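Local coordinates for protein probable receptor YhhM (PDB 3Q6C) that is of unknown function, a small DUF2500-family protein named as a probable receptor and built largely of antiparallel beta strands, at residues F50-D53 and A54-H58. Residues are numbered along the deposited sequence; the frame is centred on the assembly and turned at random.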
loop_
_atom_site.group_PDB
_atom_site.type_symbol
_atom_site.label_atom_id
_atom_site.label_comp_id
_atom_site.label_asym_id
_atom_site.label_seq_id
_atom_site.Cartn_x
_atom_site.Cartn_y
_atom_site.Cartn_z
ATOM N N PHE A 50 0.229 -2.852 -4.695
ATOM C CA PHE A 50 0.568 -3.976 -3.837
ATOM C C PHE A 50 -0.705 -4.705 -3.394
ATOM O O PHE A 50 -1.715 -4.075 -3.053
ATOM C CB PHE A 50 1.312 -3.483 -2.606
ATOM C CG PHE A 50 2.732 -3.100 -2.869
ATOM C CD1 PHE A 50 3.729 -4.074 -2.921
ATOM C CD2 PHE A 50 3.082 -1.764 -3.040
ATOM C CE1 PHE A 50 5.056 -3.722 -3.134
ATOM C CE2 PHE A 50 4.406 -1.397 -3.256
ATOM C CZ PHE A 50 5.399 -2.377 -3.302
ATOM N N ARG A 51 -0.655 -6.034 -3.412
ATOM C CA ARG A 51 -1.786 -6.844 -2.975
ATOM C C ARG A 51 -1.647 -7.005 -1.466
ATOM O O ARG A 51 -0.552 -7.238 -0.964
ATOM C CB ARG A 51 -1.760 -8.228 -3.614
ATOM C CG ARG A 51 -2.963 -9.050 -3.225
ATOM C CD ARG A 51 -2.725 -10.550 -3.306
ATOM N NE ARG A 51 -3.845 -11.272 -2.697
ATOM C CZ ARG A 51 -3.804 -12.541 -2.301
ATOM N NH1 ARG A 51 -2.694 -13.258 -2.451
ATOM N NH2 ARG A 51 -4.867 -13.088 -1.728
ATOM N N LEU A 52 -2.755 -6.883 -0.749
ATOM C CA LEU A 52 -2.739 -7.014 0.701
ATOM C C LEU A 52 -3.901 -7.887 1.159
ATOM O O LEU A 52 -4.821 -8.181 0.381
ATOM C CB LEU A 52 -2.911 -5.643 1.357
ATOM C CG LEU A 52 -2.093 -4.452 0.891
ATOM C CD1 LEU A 52 -2.584 -3.193 1.582
ATOM C CD2 LEU A 52 -0.644 -4.700 1.197
ATOM N N ASP A 53 -3.864 -8.315 2.416
ATOM C CA ASP A 53 -4.995 -9.060 2.937
ATOM C C ASP A 53 -5.825 -7.958 3.584
ATOM O O ASP A 53 -5.386 -6.804 3.638
ATOM C CB ASP A 53 -4.574 -10.127 3.956
ATOM C CG ASP A 53 -3.794 -9.565 5.118
ATOM O OD1 ASP A 53 -3.727 -8.329 5.278
ATOM O OD2 ASP A 53 -3.251 -10.385 5.887
ATOM N N ALA A 54 -7.005 -8.294 4.081
ATOM C CA ALA A 54 -7.877 -7.287 4.671
ATOM C C ALA A 54 -7.332 -6.554 5.895
ATOM O O ALA A 54 -7.374 -5.325 5.957
ATOM C CB ALA A 54 -9.227 -7.906 4.995
ATOM N N PRO A 55 -6.817 -7.289 6.892
ATOM C CA PRO A 55 -6.293 -6.604 8.085
ATOM C C PRO A 55 -5.241 -5.553 7.734
ATOM O O PRO A 55 -5.278 -4.426 8.224
ATOM C CB PRO A 55 -5.697 -7.747 8.917
ATOM C CG PRO A 55 -6.458 -8.950 8.458
ATOM C CD PRO A 55 -6.578 -8.740 6.968
ATOM N N GLN A 56 -4.306 -5.942 6.876
ATOM C CA GLN A 56 -3.228 -5.068 6.455
ATOM C C GLN A 56 -3.817 -3.889 5.684
ATOM O O GLN A 56 -3.365 -2.748 5.815
ATOM C CB GLN A 56 -2.251 -5.853 5.568
ATOM C CG GLN A 56 -0.840 -5.290 5.511
ATOM C CD GLN A 56 -0.086 -5.433 6.831
ATOM O OE1 GLN A 56 0.194 -6.547 7.289
ATOM N NE2 GLN A 56 0.246 -4.302 7.444
ATOM N N TYR A 57 -4.840 -4.185 4.885
ATOM C CA TYR A 57 -5.521 -3.185 4.072
ATOM C C TYR A 57 -6.289 -2.161 4.910
ATOM O O TYR A 57 -6.160 -0.953 4.699
ATOM C CB TYR A 57 -6.467 -3.895 3.105
ATOM C CG TYR A 57 -7.341 -2.993 2.267
ATOM C CD1 TYR A 57 -8.628 -2.645 2.693
ATOM C CD2 TYR A 57 -6.920 -2.562 1.006
ATOM C CE1 TYR A 57 -9.480 -1.904 1.873
ATOM C CE2 TYR A 57 -7.764 -1.823 0.178
ATOM C CZ TYR A 57 -9.042 -1.506 0.615
ATOM O OH TYR A 57 -9.903 -0.843 -0.229
ATOM N N HIS A 58 -7.092 -2.635 5.857
ATOM C CA HIS A 58 -7.851 -1.719 6.701
ATOM C C HIS A 58 -6.936 -0.915 7.611
ATOM O O HIS A 58 -7.358 0.069 8.196
ATOM C CB HIS A 58 -8.893 -2.478 7.529
ATOM C CG HIS A 58 -9.970 -3.108 6.701
ATOM N ND1 HIS A 58 -10.730 -2.392 5.799
ATOM C CD2 HIS A 58 -10.384 -4.395 6.601
ATOM C CE1 HIS A 58 -11.560 -3.211 5.177
ATOM N NE2 HIS A 58 -11.369 -4.432 5.644
#
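Asp53 closes the first turn of helix 54-59 as its N-cap, gripping it with side chain and backbone together. OD1 of Asp53 accepts from Gln56 N at 2.9 Å, with an N-H...O angle of 153°; the exact place of OD1 is less certain in the model. What brings the carboxylate back over the turn is chi1 of 57°, which sets CG between the backbone N and the carbonyl carbon. The side chains of Asp53 and Pro55 cross at about a right angle, with Pro55 CD 3.4 Å from CG of Asp53. The backbone of Asp53 supplies the second bond: its O accepts from Tyr57 N at 3.0 Å, and His58 N to Ala54 O repeats this i to i+4 spacing one residue on.

One residue earlier, Leu52 turns its side chain toward the helix. CD1 of Leu52 lies 3.9 Å from Tyr57 CA and 4.2 Å from Tyr57 CB, near the plane of the ring and at its edge. With CG anti to the backbone N (chi1 175°), the Tyr57 ring leads away from the strand to meet Tyr35 and make a cation-pi contact with Lys11. Leu52 also touches Phe75 and Ala37, while its backbone pairs with Tyr35 in the sheet.

The junction therefore joins edge strand 48-52 to the helix through a polar cap and an apolar Leu52-Tyr57 contact. Chemically, the side chain of Asp53 satisfies a first-turn N-H, that of Gln56, while its backbone O starts the regular i to i+4 series at Tyr57, and the carboxylate's negative charge probably interacts favourably with the helix dipole.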